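Local structure of tryparedoxin (Crithidia fasciculata, 1O8X) at residues A[25-30]-A[116-121]; A[30-35]-A[61-66]; A[40-45]-A[108-113]; A[54-59]-A[134-139]; A[66-71]-A[87-92]. The protein probably acts as a thioredoxin-like dithiol-disulfide oxidoreductase, passing electrons in the trypanosomatid response to oxidative stress. The protein carries 1 engineered substitution. All coordinates share one frame; numbering follows the deposited sequence.

Overall arrangement
Interactions 2 and 5 lie within the central thioredoxin sheet, and interactions 1 and 3 lie toward its opposite ends. Interactions 2 and 5 are neighbouring strand pairings that share Val66, with centres about 13 Å apart. Interaction 1 shares Leu30 with interaction 2 and lies about 9 Å from it, centre to centre. Interaction 3 holds the redox site, Cys40 and the engineered Ala43, against a cis-proline loop. Its centre is about 23 Å from that of interaction 1. Interactions 3 and 4 both use helix 41-57, near its start and its end, with centres about 18 Å apart. Trp70 of interaction 5 touches Ile109 of interaction 3.

Interaction 1 of 5, residues A[25-30]-A[116-121]; sequences SLAGKL and DADSGD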
# COMPACT_ATOMS: atom_id res chain seq x y z
N SER A 25 -2.09 -14.78 3.28
CA SER A 25 -3.42 -14.57 2.73
C SER A 25 -3.40 -13.73 1.44
O SER A 25 -4.42 -13.60 0.77
CB SER A 25 -4.35 -13.92 3.77
OG SER A 25 -3.98 -12.57 4.01
N LEU A 26 -2.25 -13.15 1.11
CA LEU A 26 -2.11 -12.33 -0.09
C LEU A 26 -1.75 -13.15 -1.35
O LEU A 26 -1.60 -12.60 -2.42
CB LEU A 26 -1.07 -11.25 0.15
CG LEU A 26 -1.41 -10.26 1.28
CD1 LEU A 26 -0.41 -9.13 1.38
CD2 LEU A 26 -2.82 -9.72 1.13
N ALA A 27 -1.64 -14.47 -1.21
CA ALA A 27 -1.28 -15.34 -2.34
C ALA A 27 -2.08 -15.05 -3.60
O ALA A 27 -3.32 -14.99 -3.58
CB ALA A 27 -1.47 -16.80 -1.93
N GLY A 28 -1.38 -14.87 -4.71
CA GLY A 28 -2.02 -14.66 -6.00
C GLY A 28 -2.47 -13.24 -6.28
O GLY A 28 -2.85 -12.96 -7.40
N LYS A 29 -2.40 -12.35 -5.29
CA LYS A 29 -2.87 -10.96 -5.46
C LYS A 29 -1.80 -10.03 -6.01
O LYS A 29 -0.61 -10.32 -5.90
CB LYS A 29 -3.37 -10.40 -4.13
CG LYS A 29 -4.62 -11.15 -3.64
CD LYS A 29 -5.38 -10.41 -2.57
CE LYS A 29 -6.54 -11.27 -2.06
NZ LYS A 29 -7.47 -10.53 -1.15
N LEU A 30 -2.25 -8.94 -6.61
CA LEU A 30 -1.40 -7.77 -6.78
C LEU A 30 -1.42 -7.02 -5.45
O LEU A 30 -2.49 -6.84 -4.86
CB LEU A 30 -1.94 -6.89 -7.90
CG LEU A 30 -1.22 -5.55 -8.12
CD1 LEU A 30 0.21 -5.68 -8.56
CD2 LEU A 30 -2.02 -4.74 -9.11
N ASP A 116 3.60 -8.01 -7.74
CA ASP A 116 2.92 -9.30 -7.76
C ASP A 116 3.32 -10.07 -6.49
O ASP A 116 4.51 -10.28 -6.25
CB ASP A 116 3.34 -10.05 -9.01
CG ASP A 116 2.74 -11.40 -9.09
OD1 ASP A 116 1.51 -11.50 -9.16
OD2 ASP A 116 3.46 -12.41 -9.06
N ALA A 117 2.34 -10.49 -5.69
CA ALA A 117 2.66 -11.22 -4.45
C ALA A 117 3.48 -12.48 -4.66
O ALA A 117 4.42 -12.73 -3.92
CB ALA A 117 1.40 -11.57 -3.67
N ASP A 118 3.12 -13.28 -5.66
CA ASP A 118 3.74 -14.60 -5.81
C ASP A 118 5.18 -14.51 -6.32
O ASP A 118 6.04 -15.23 -5.85
CB ASP A 118 2.92 -15.46 -6.76
CG ASP A 118 1.60 -15.89 -6.17
OD1 ASP A 118 1.36 -15.75 -4.95
OD2 ASP A 118 0.73 -16.38 -6.90
N SER A 119 5.45 -13.64 -7.28
CA SER A 119 6.78 -13.55 -7.89
C SER A 119 7.63 -12.47 -7.23
O SER A 119 8.86 -12.55 -7.28
CB SER A 119 6.64 -13.26 -9.38
OG SER A 119 6.11 -11.96 -9.57
N GLY A 120 6.97 -11.48 -6.62
CA GLY A 120 7.65 -10.30 -6.10
C GLY A 120 7.93 -9.27 -7.19
O GLY A 120 8.50 -8.20 -6.92
N ASP A 121 7.58 -9.58 -8.43
CA ASP A 121 7.91 -8.66 -9.53
C ASP A 121 7.19 -7.33 -9.43
O ASP A 121 6.01 -7.23 -9.07
CB ASP A 121 7.63 -9.30 -10.88
CG ASP A 121 8.44 -10.57 -11.13
OD1 ASP A 121 9.32 -10.94 -10.32
OD2 ASP A 121 8.23 -11.23 -12.15
O HOH W 1 0.51 -12.90 -6.90
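Ala117 meets the turn of 25-30 with its backbone and its methyl group. Ala117 N donates to Lys29 O over 3.0 Å, and the N-H points almost straight at the oxygen (162°). The methyl faces the other segment, and Ala117 CB sits 3.3 Å from Lys29 O and 3.4 Å from Leu26 O. This is the tight, buried part of the contact. Leu26 O also accepts from Lys29 N, inside the type II turn from Leu26 to Lys29. Most of both segments is loop at one end of the thioredoxin-fold sheet. Their strand ends, Leu30 and Asp116, form a non-hydrogen-bonded pair where strands 30-36 and 111-116 run antiparallel. The outer side is looser and wetter. Asp118 reaches across with its carboxylate, and Gly28 N donates to Asp118 OD1 over 2.9 Å from above the carboxylate plane. Both residues are exposed. Water 1 fills in between the loops. It donates to Lys29 O and accepts from Asp118 N, and water 1 also donates to Asp116 OD1 (2.8 Å). With CG anti to the backbone N (chi1 177°), the Asp116 carboxylate lies beside the residues that follow it and serves two sides. OD1 takes the water, while Asp116 OD2 accepts from Ser119 OG at 2.7 Å and from Ser119 N at 2.9 Å, the latter bond making an Asx motif.

Interaction 2 of 5, residues A[30-35]-A[61-66]; sequences LVFFYF and KNFEVV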
# COMPACT_ATOMS: atom_id res chain seq x y z
N LEU A 30 -2.25 -8.94 -6.61
CA LEU A 30 -1.40 -7.77 -6.78
C LEU A 30 -1.42 -7.02 -5.45
O LEU A 30 -2.49 -6.84 -4.86
CB LEU A 30 -1.94 -6.89 -7.90
CG LEU A 30 -1.22 -5.55 -8.12
CD1 LEU A 30 0.21 -5.68 -8.56
CD2 LEU A 30 -2.02 -4.74 -9.11
N VAL A 31 -0.26 -6.59 -4.97
CA VAL A 31 -0.17 -5.91 -3.69
C VAL A 31 0.35 -4.51 -3.93
O VAL A 31 1.44 -4.34 -4.47
CB VAL A 31 0.76 -6.66 -2.71
CG1 VAL A 31 0.92 -5.88 -1.42
CG2 VAL A 31 0.17 -8.04 -2.42
N PHE A 32 -0.42 -3.51 -3.52
CA PHE A 32 0.03 -2.13 -3.60
C PHE A 32 0.55 -1.68 -2.25
O PHE A 32 -0.21 -1.65 -1.27
CB PHE A 32 -1.12 -1.21 -3.98
CG PHE A 32 -1.57 -1.31 -5.40
CD1 PHE A 32 -2.76 -1.95 -5.69
CD2 PHE A 32 -0.85 -0.70 -6.44
CE1 PHE A 32 -3.23 -2.04 -6.98
CE2 PHE A 32 -1.30 -0.78 -7.75
CZ PHE A 32 -2.50 -1.44 -8.03
N PHE A 33 1.80 -1.26 -2.20
CA PHE A 33 2.36 -0.57 -1.04
C PHE A 33 2.00 0.90 -1.14
O PHE A 33 2.34 1.56 -2.13
CB PHE A 33 3.87 -0.74 -1.01
CG PHE A 33 4.31 -2.16 -0.88
CD1 PHE A 33 5.08 -2.75 -1.88
CD2 PHE A 33 3.97 -2.91 0.24
CE1 PHE A 33 5.51 -4.08 -1.75
CE2 PHE A 33 4.37 -4.23 0.37
CZ PHE A 33 5.16 -4.82 -0.63
N TYR A 34 1.27 1.39 -0.14
CA TYR A 34 0.82 2.78 -0.11
C TYR A 34 1.63 3.53 0.91
O TYR A 34 1.48 3.34 2.11
CB TYR A 34 -0.68 2.85 0.24
CG TYR A 34 -1.21 4.27 0.27
CD1 TYR A 34 -0.82 5.21 -0.69
CD2 TYR A 34 -2.11 4.68 1.26
CE1 TYR A 34 -1.32 6.51 -0.67
CE2 TYR A 34 -2.62 6.00 1.28
CZ TYR A 34 -2.22 6.89 0.30
OH TYR A 34 -2.69 8.19 0.26
N PHE A 35 2.54 4.36 0.42
CA PHE A 35 3.40 5.18 1.28
C PHE A 35 2.72 6.52 1.51
O PHE A 35 2.43 7.26 0.57
CB PHE A 35 4.77 5.41 0.61
CG PHE A 35 5.50 4.13 0.31
CD1 PHE A 35 5.25 3.42 -0.86
CD2 PHE A 35 6.41 3.60 1.23
CE1 PHE A 35 5.90 2.21 -1.11
CE2 PHE A 35 7.07 2.40 0.95
CZ PHE A 35 6.81 1.72 -0.21
N LYS A 61 -10.67 -7.06 -9.31
CA LYS A 61 -9.33 -6.91 -9.91
C LYS A 61 -8.23 -7.55 -9.07
O LYS A 61 -7.05 -7.43 -9.40
CB LYS A 61 -9.03 -5.44 -10.24
CG LYS A 61 -9.99 -4.86 -11.26
CD LYS A 61 -9.53 -3.52 -11.83
CE LYS A 61 -10.64 -2.89 -12.66
NZ LYS A 61 -11.13 -3.79 -13.75
N ASN A 62 -8.62 -8.24 -7.99
CA ASN A 62 -7.75 -9.08 -7.18
C ASN A 62 -6.47 -8.40 -6.68
O ASN A 62 -5.34 -8.80 -6.98
CB ASN A 62 -7.42 -10.40 -7.88
CG ASN A 62 -6.89 -11.46 -6.92
OD1 ASN A 62 -5.98 -12.20 -7.25
ND2 ASN A 62 -7.48 -11.53 -5.72
N PHE A 63 -6.66 -7.35 -5.90
CA PHE A 63 -5.53 -6.68 -5.31
C PHE A 63 -5.79 -6.34 -3.85
O PHE A 63 -6.94 -6.36 -3.37
CB PHE A 63 -5.11 -5.43 -6.12
CG PHE A 63 -6.13 -4.31 -6.12
CD1 PHE A 63 -6.15 -3.36 -5.11
CD2 PHE A 63 -7.04 -4.18 -7.17
CE1 PHE A 63 -7.09 -2.33 -5.12
CE2 PHE A 63 -7.96 -3.14 -7.20
CZ PHE A 63 -7.99 -2.21 -6.17
N GLU A 64 -4.71 -6.00 -3.16
CA GLU A 64 -4.76 -5.53 -1.79
C GLU A 64 -3.89 -4.31 -1.67
O GLU A 64 -2.99 -4.12 -2.48
CB GLU A 64 -4.26 -6.65 -0.85
CG GLU A 64 -4.43 -6.38 0.63
CD GLU A 64 -5.85 -6.00 1.01
OE1 GLU A 64 -6.19 -4.79 0.97
OE2 GLU A 64 -6.63 -6.91 1.33
N VAL A 65 -4.17 -3.48 -0.66
CA VAL A 65 -3.37 -2.29 -0.35
C VAL A 65 -2.75 -2.49 1.03
O VAL A 65 -3.44 -2.87 1.98
CB VAL A 65 -4.20 -0.98 -0.43
CG1 VAL A 65 -3.36 0.21 0.01
CG2 VAL A 65 -4.72 -0.76 -1.82
N VAL A 66 -1.44 -2.24 1.14
CA VAL A 66 -0.72 -2.32 2.39
C VAL A 66 -0.14 -0.94 2.70
O VAL A 66 0.76 -0.47 2.01
CB VAL A 66 0.40 -3.37 2.33
CG1 VAL A 66 1.18 -3.42 3.63
CG2 VAL A 66 -0.19 -4.75 2.00
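Phe32 and Phe63 touch on one side of two parallel strands, the first and last elements of the beta-alpha-beta unit 30-36, 41-57, 63-69 of the thioredoxin fold. The Phe32 ring abuts one face of the Phe63 ring with its CD1-CE1 edge. Phe32 CE1 comes 3.7 Å from Phe63 CD1, and the planes stand at 85°, an offset edge-to-face pair. Phe63 offers this face because its CG lies between the backbone N and the carbonyl carbon (chi1 66°), the crowded position. Leu30 CG caps the rim of one Phe32 face, so Phe32 fits between Leu30 and Phe63. Beside the rings, Val65 CG1 nestles against Tyr34 CB at 3.8 Å. Helix 41-57 packs over this side through Tyr54, Phe57 and Leu50, and Tyr34 OH bonds to Thr47. The other side holds Val31, Phe33 and Val66. Val66 lies alongside Phe33, both side chains pointing the same way, with Val66 CB next to Phe33 CD2. Its other flank crosses Val31 at a slant, Val66 CG2 meeting Val31 CG1 at 3.8 Å. Val31 CG1 in turn covers part of one Phe33 face. Glu64 also starts on this side but its end leads away, and OE1 accepts from Val65 N and bonds to Tyr54 OH. Five backbone bonds join the strands, and the straightest runs from Phe32 N to Glu64 O, 2.8 Å long with 178° at the hydrogen.

Interaction 3 of 5, residues A[40-45]-A[108-113]; sequences CPPARG and SIPTLI. Engineered in segment 40-45: Ala43 (natural residue Cys).
Cys40 points its side chain at Ile109 and Pro110. SG is anti to the backbone N (chi1 175°), which brings Cys40 SG 3.3 Å from Ile109 O and 3.8 Å from Pro110 CD. Cys40 CB rests on Ile109 CD1 at 3.7 Å. Cys40 is the N-cap residue of helix 41-57, and Cys40 SG accepts a weak capping bond from Ala43 N at 3.7 Å. Pro42 CG then rests against Pro110 CD at 3.9 Å. Ala43 is engineered; the natural Cys forms a disulfide with Cys40 in another structure of this protein, a bond absent here. Ala43 CB lies 4.3 Å from Pro110 CB. Cys40 and the natural Cys at 43 are the two cysteines of the CXXC motif. The peptide before Pro110 is cis, and such a cis-proline is a hallmark of the thioredoxin active site. The start of helix 41-57 thus meets the loop before strand 111-116, and Pro110 also touches Tyr34 of strand 30-36, Phe46 of the same helix and Arg128 of helix 127-131.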
# COMPACT_ATOMS: atom_id res chain seq x y z
N CYS A 40 0.96 14.38 5.73
CA CYS A 40 1.20 14.67 4.32
C CYS A 40 0.02 15.45 3.68
O CYS A 40 -1.06 14.87 3.55
CB CYS A 40 1.43 13.36 3.58
SG CYS A 40 1.62 13.51 1.80
N PRO A 41 0.20 16.72 3.29
CA PRO A 41 -0.93 17.46 2.69
C PRO A 41 -1.58 16.84 1.44
O PRO A 41 -2.80 16.65 1.47
CB PRO A 41 -0.35 18.87 2.42
CG PRO A 41 0.78 18.97 3.37
CD PRO A 41 1.40 17.58 3.47
N PRO A 42 -0.84 16.51 0.38
CA PRO A 42 -1.49 15.96 -0.82
C PRO A 42 -2.16 14.60 -0.60
O PRO A 42 -3.06 14.24 -1.37
CB PRO A 42 -0.36 15.86 -1.85
CG PRO A 42 0.91 15.90 -1.06
CD PRO A 42 0.61 16.69 0.17
N ALA A 43 -1.77 13.86 0.43
CA ALA A 43 -2.45 12.59 0.68
C ALA A 43 -3.91 12.78 1.10
O ALA A 43 -4.72 11.86 0.92
CB ALA A 43 -1.70 11.74 1.71
N ARG A 44 -4.26 13.95 1.64
CA ARG A 44 -5.64 14.18 2.07
C ARG A 44 -6.60 14.05 0.90
O ARG A 44 -7.64 13.41 1.04
CB ARG A 44 -5.81 15.53 2.77
CG ARG A 44 -5.24 15.55 4.17
CD ARG A 44 -5.29 16.91 4.84
NE ARG A 44 -4.76 16.83 6.20
CZ ARG A 44 -5.51 16.62 7.27
NH1 ARG A 44 -6.82 16.51 7.15
NH2 ARG A 44 -4.94 16.55 8.46
N GLY A 45 -6.25 14.62 -0.25
CA GLY A 45 -7.10 14.55 -1.42
C GLY A 45 -6.99 13.22 -2.15
O GLY A 45 -7.97 12.75 -2.77
N SER A 108 8.94 11.16 -2.16
CA SER A 108 7.79 11.94 -1.73
C SER A 108 6.60 11.02 -1.56
O SER A 108 6.56 9.89 -2.08
CB SER A 108 7.45 13.06 -2.70
OG SER A 108 7.03 12.51 -3.93
N ILE A 109 5.65 11.50 -0.78
CA ILE A 109 4.40 10.80 -0.56
C ILE A 109 3.26 11.76 -0.93
O ILE A 109 3.41 12.98 -0.87
CB ILE A 109 4.33 10.25 0.88
CG1 ILE A 109 4.70 11.31 1.92
CG2 ILE A 109 5.25 9.02 1.00
CD1 ILE A 109 4.26 10.94 3.31
N PRO A 110 2.10 11.24 -1.31
CA PRO A 110 1.79 9.80 -1.38
C PRO A 110 2.42 9.11 -2.59
O PRO A 110 2.62 9.73 -3.64
CB PRO A 110 0.26 9.79 -1.52
CG PRO A 110 -0.07 11.10 -2.22
CD PRO A 110 0.95 12.09 -1.69
N THR A 111 2.73 7.81 -2.43
CA THR A 111 3.27 6.99 -3.53
C THR A 111 2.60 5.64 -3.43
O THR A 111 2.36 5.16 -2.33
CB THR A 111 4.79 6.89 -3.41
OG1 THR A 111 5.37 8.14 -3.78
CG2 THR A 111 5.38 5.90 -4.41
N LEU A 112 2.32 5.03 -4.58
CA LEU A 112 1.65 3.73 -4.59
C LEU A 112 2.38 2.82 -5.57
O LEU A 112 2.42 3.13 -6.76
CB LEU A 112 0.20 3.97 -5.02
CG LEU A 112 -0.87 2.90 -4.89
CD1 LEU A 112 -1.05 2.49 -3.47
CD2 LEU A 112 -2.17 3.43 -5.44
N ILE A 113 2.92 1.71 -5.06
CA ILE A 113 3.72 0.78 -5.85
C ILE A 113 3.10 -0.59 -5.81
O ILE A 113 2.88 -1.15 -4.74
CB ILE A 113 5.15 0.77 -5.32
CG1 ILE A 113 5.68 2.20 -5.47
CG2 ILE A 113 6.03 -0.30 -6.00
CD1 ILE A 113 7.11 2.41 -5.33

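Interaction 4 of 5, residues A[54-59]-A[134-139]; sequences YDKFHE and DPEGEQ
Lys56 NZ forms a salt bridge with Glu136 OE2 at 2.9 Å, using the syn lone pair of that oxygen. The lysine chain is extended beyond CG. The glutamate chain bends at chi2 (-46°), and its end turns back although its CB points away. Next to this pair, the Phe57 ring abuts backbone oxygens. Phe57 CE1 lies 3.5 Å from Pro135 O, which sits at the ring edge, and Phe57 CZ lies 3.5 Å from Glu136 O. Water 2 bridges the segments, accepting from Lys56 NZ and donating to Pro135 O over 2.7 Å. Further out, a type I turn from Asp134 to Gly137 presents these carbonyls. The Asp134 carboxylate accepts from Glu138 N and Gln139 N, and its OD2 also bonds to Trp142. The contact joins the loop after helix 127-131 to the C-terminal part of helix 41-57. Lys56 has a second carboxylate partner, Glu52. Two carboxylates thus flank one ammonium, which would favour the charged lysine and leave the cluster, if all are ionised, net negative.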
# COMPACT_ATOMS: atom_id res chain seq x y z
N TYR A 54 -10.43 1.16 -4.37
CA TYR A 54 -10.30 -0.08 -3.61
C TYR A 54 -11.67 -0.71 -3.38
O TYR A 54 -11.84 -1.91 -3.60
CB TYR A 54 -9.63 0.23 -2.28
CG TYR A 54 -9.40 -0.94 -1.36
CD1 TYR A 54 -8.27 -1.73 -1.50
CD2 TYR A 54 -10.31 -1.25 -0.35
CE1 TYR A 54 -8.04 -2.80 -0.65
CE2 TYR A 54 -10.09 -2.31 0.49
CZ TYR A 54 -8.96 -3.09 0.34
OH TYR A 54 -8.71 -4.14 1.17
N ASP A 55 -12.64 0.09 -2.95
CA ASP A 55 -13.95 -0.47 -2.64
C ASP A 55 -14.59 -1.07 -3.90
O ASP A 55 -15.20 -2.14 -3.83
CB ASP A 55 -14.83 0.59 -1.99
CG ASP A 55 -14.51 0.81 -0.51
OD1 ASP A 55 -13.77 0.01 0.13
OD2 ASP A 55 -14.99 1.78 0.11
N LYS A 56 -14.43 -0.39 -5.04
CA LYS A 56 -15.01 -0.86 -6.30
C LYS A 56 -14.34 -2.14 -6.80
O LYS A 56 -15.02 -3.02 -7.34
CB LYS A 56 -14.85 0.20 -7.38
CG LYS A 56 -15.79 1.38 -7.29
CD LYS A 56 -15.48 2.41 -8.39
CE LYS A 56 -16.39 3.64 -8.31
NZ LYS A 56 -15.87 4.76 -9.16
N PHE A 57 -13.02 -2.22 -6.67
CA PHE A 57 -12.23 -3.16 -7.48
C PHE A 57 -11.30 -4.11 -6.75
O PHE A 57 -10.73 -4.99 -7.41
CB PHE A 57 -11.42 -2.39 -8.55
CG PHE A 57 -12.26 -1.58 -9.49
CD1 PHE A 57 -12.03 -0.22 -9.65
CD2 PHE A 57 -13.29 -2.17 -10.23
CE1 PHE A 57 -12.80 0.54 -10.51
CE2 PHE A 57 -14.07 -1.41 -11.10
CZ PHE A 57 -13.81 -0.04 -11.25
N HIS A 58 -11.10 -3.99 -5.44
CA HIS A 58 -10.10 -4.85 -4.81
C HIS A 58 -10.43 -6.33 -4.97
O HIS A 58 -9.54 -7.15 -5.15
CB HIS A 58 -9.79 -4.45 -3.36
CG HIS A 58 -10.73 -5.00 -2.33
ND1 HIS A 58 -11.91 -4.37 -1.99
CD2 HIS A 58 -10.62 -6.06 -1.50
CE1 HIS A 58 -12.52 -5.06 -1.04
NE2 HIS A 58 -11.75 -6.08 -0.71
N GLU A 59 -11.72 -6.68 -4.94
CA GLU A 59 -12.12 -8.07 -5.17
C GLU A 59 -12.05 -8.46 -6.65
O GLU A 59 -11.37 -9.43 -7.02
CB GLU A 59 -13.50 -8.34 -4.59
CG GLU A 59 -13.68 -7.96 -3.13
CD GLU A 59 -15.15 -7.78 -2.77
OE1 GLU A 59 -15.91 -8.76 -2.91
OE2 GLU A 59 -15.54 -6.66 -2.35
N ASP A 134 -7.67 7.50 -14.01
CA ASP A 134 -8.34 6.30 -14.49
C ASP A 134 -9.18 5.71 -13.38
O ASP A 134 -8.91 4.59 -12.95
CB ASP A 134 -7.28 5.34 -15.04
CG ASP A 134 -7.86 4.07 -15.64
OD1 ASP A 134 -9.02 4.04 -16.12
OD2 ASP A 134 -7.14 3.04 -15.67
N PRO A 135 -10.21 6.42 -12.91
CA PRO A 135 -11.01 5.92 -11.77
C PRO A 135 -11.73 4.61 -12.04
O PRO A 135 -12.05 3.92 -11.08
CB PRO A 135 -12.02 7.04 -11.52
CG PRO A 135 -12.11 7.78 -12.80
CD PRO A 135 -10.72 7.72 -13.39
N GLU A 136 -11.98 4.26 -13.30
CA GLU A 136 -12.65 2.99 -13.58
C GLU A 136 -11.66 1.88 -13.89
O GLU A 136 -12.06 0.75 -14.19
CB GLU A 136 -13.70 3.14 -14.69
CG GLU A 136 -14.90 4.02 -14.30
CD GLU A 136 -15.47 3.69 -12.92
OE1 GLU A 136 -15.93 2.55 -12.73
OE2 GLU A 136 -15.44 4.58 -12.03
N GLY A 137 -10.36 2.17 -13.77
CA GLY A 137 -9.34 1.15 -13.92
C GLY A 137 -9.30 0.49 -15.28
O GLY A 137 -8.98 -0.69 -15.38
N GLU A 138 -9.59 1.26 -16.33
CA GLU A 138 -9.59 0.73 -17.69
C GLU A 138 -8.18 0.31 -18.10
O GLU A 138 -7.99 -0.58 -18.93
CB GLU A 138 -10.18 1.77 -18.65
CG GLU A 138 -11.68 1.94 -18.46
CD GLU A 138 -12.33 2.88 -19.47
OE1 GLU A 138 -11.62 3.43 -20.35
OE2 GLU A 138 -13.56 3.06 -19.38
N GLN A 139 -7.17 0.95 -17.51
CA GLN A 139 -5.78 0.62 -17.81
C GLN A 139 -5.05 -0.03 -16.64
O GLN A 139 -3.82 -0.21 -16.68
CB GLN A 139 -5.01 1.85 -18.29
CG GLN A 139 -5.55 2.43 -19.60
CD GLN A 139 -5.68 1.41 -20.70
OE1 GLN A 139 -6.71 1.35 -21.38
NE2 GLN A 139 -4.63 0.59 -20.89
O HOH W 2 -12.81 4.79 -8.60

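Interaction 5 of 5, residues A[66-71]-A[87-92]; sequences VFCTWD and LAVPFA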
# COMPACT_ATOMS: atom_id res chain seq x y z
N VAL A 66 -1.44 -2.24 1.14
CA VAL A 66 -0.72 -2.32 2.39
C VAL A 66 -0.14 -0.94 2.70
O VAL A 66 0.76 -0.47 2.01
CB VAL A 66 0.40 -3.37 2.33
CG1 VAL A 66 1.18 -3.42 3.63
CG2 VAL A 66 -0.19 -4.75 2.00
N PHE A 67 -0.68 -0.29 3.72
CA PHE A 67 -0.18 1.01 4.16
C PHE A 67 1.20 0.89 4.79
O PHE A 67 1.40 0.10 5.73
CB PHE A 67 -1.19 1.62 5.14
CG PHE A 67 -0.75 2.93 5.77
CD1 PHE A 67 -0.16 3.94 5.02
CD2 PHE A 67 -0.99 3.15 7.13
CE1 PHE A 67 0.21 5.14 5.63
CE2 PHE A 67 -0.61 4.34 7.73
CZ PHE A 67 -0.01 5.33 6.97
N CYS A 68 2.14 1.66 4.23
CA CYS A 68 3.53 1.74 4.68
C CYS A 68 3.75 3.15 5.19
O CYS A 68 3.92 4.09 4.42
CB CYS A 68 4.45 1.44 3.50
SG CYS A 68 4.29 -0.23 2.87
N THR A 69 3.74 3.31 6.51
CA THR A 69 3.68 4.62 7.10
C THR A 69 4.99 5.43 7.11
O THR A 69 6.06 4.87 7.31
CB THR A 69 3.10 4.47 8.52
OG1 THR A 69 2.82 5.76 9.05
CG2 THR A 69 4.12 3.86 9.50
N TRP A 70 4.88 6.74 6.89
CA TRP A 70 5.96 7.67 7.19
C TRP A 70 5.66 8.51 8.45
O TRP A 70 6.38 9.46 8.77
CB TRP A 70 6.23 8.59 5.99
CG TRP A 70 7.04 7.96 4.88
CD1 TRP A 70 7.30 6.62 4.67
CD2 TRP A 70 7.69 8.65 3.82
NE1 TRP A 70 8.09 6.45 3.56
CE2 TRP A 70 8.34 7.69 3.01
CE3 TRP A 70 7.80 10.00 3.47
CZ2 TRP A 70 9.08 8.04 1.88
CZ3 TRP A 70 8.52 10.35 2.35
CH2 TRP A 70 9.15 9.37 1.56
N ASP A 71 4.59 8.16 9.17
CA ASP A 71 4.36 8.69 10.50
C ASP A 71 5.40 8.17 11.48
O ASP A 71 5.65 6.97 11.54
CB ASP A 71 2.98 8.33 11.02
CG ASP A 71 1.90 9.18 10.41
OD1 ASP A 71 1.85 10.40 10.69
OD2 ASP A 71 1.10 8.71 9.60
N LEU A 87 -4.87 -2.95 4.58
CA LEU A 87 -3.92 -3.50 5.55
C LEU A 87 -2.82 -2.50 5.87
O LEU A 87 -2.68 -1.49 5.18
CB LEU A 87 -3.29 -4.79 5.02
CG LEU A 87 -4.24 -5.82 4.43
CD1 LEU A 87 -3.46 -7.06 3.98
CD2 LEU A 87 -5.30 -6.20 5.42
N ALA A 88 -2.02 -2.80 6.90
CA ALA A 88 -0.87 -1.97 7.23
C ALA A 88 0.29 -2.79 7.76
O ALA A 88 0.08 -3.77 8.48
CB ALA A 88 -1.24 -0.91 8.26
N VAL A 89 1.50 -2.37 7.42
CA VAL A 89 2.68 -2.88 8.12
C VAL A 89 2.58 -2.35 9.55
O VAL A 89 2.33 -1.16 9.75
CB VAL A 89 4.00 -2.39 7.47
CG1 VAL A 89 5.21 -2.88 8.28
CG2 VAL A 89 4.10 -2.86 6.02
N PRO A 90 2.74 -3.22 10.55
CA PRO A 90 2.63 -2.75 11.93
C PRO A 90 3.64 -1.65 12.24
O PRO A 90 4.75 -1.68 11.70
CB PRO A 90 2.91 -4.01 12.76
CG PRO A 90 2.57 -5.15 11.85
CD PRO A 90 3.00 -4.67 10.49
N PHE A 91 3.24 -0.67 13.05
CA PHE A 91 4.10 0.44 13.42
C PHE A 91 5.46 -0.01 13.99
O PHE A 91 6.48 0.64 13.75
CB PHE A 91 3.39 1.37 14.42
CG PHE A 91 4.16 2.60 14.76
CD1 PHE A 91 4.18 3.69 13.89
CD2 PHE A 91 4.91 2.68 15.94
CE1 PHE A 91 4.91 4.84 14.19
CE2 PHE A 91 5.65 3.83 16.24
CZ PHE A 91 5.65 4.91 15.37
N ALA A 92 5.46 -1.13 14.71
CA ALA A 92 6.69 -1.72 15.26
C ALA A 92 7.69 -2.16 14.20
O ALA A 92 8.89 -2.26 14.47
CB ALA A 92 6.35 -2.89 16.18
O HOH W 3 2.82 1.05 8.07
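Phe67 O is gripped by Val89 N and by water 3. Val89 N donates to Phe67 O over 3.0 Å, and water 3 donates to Phe67 O over 2.9 Å. Water 3 also accepts from Thr69 N and donates to Val89 O at 2.8 Å, so it bridges the strands where they part. Phe67 N faces the same strand and donates to Leu87 O at 2.8 Å, nearly straight (174°). These bonds make a short parallel ladder, Val66 beside Leu87 and Phe67 beside Ala88. It joins strand 63-69 to strand 87-88 in a beta-alpha-beta unit through helix 74-81, part of the thioredoxin sheet. Phe67 CB and Ala88 CB meet at 4.0 Å on the side that faces this helix, where Phe67 also meets Tyr80 and Ala88 touches Phe81. On the opposite side of the sheet the Val66 and Val89 side chains cross at a slant, with Val66 CG1 3.8 Å from Val89 CG2. Val89 CG2 also lies 4.1 Å from Cys68 SG. Past the ladder, Phe91 swings its ring toward the end of strand 63-69 and the loop after it, with CG anti to the backbone N (chi1 -175°). Phe91 CE1 lies 3.5 Å from Asp71 O, near the ring plane. Asp71 N bonds to Thr69 OG1 in an ST turn, and Asp71 OD1 bonds to Ser38 OG.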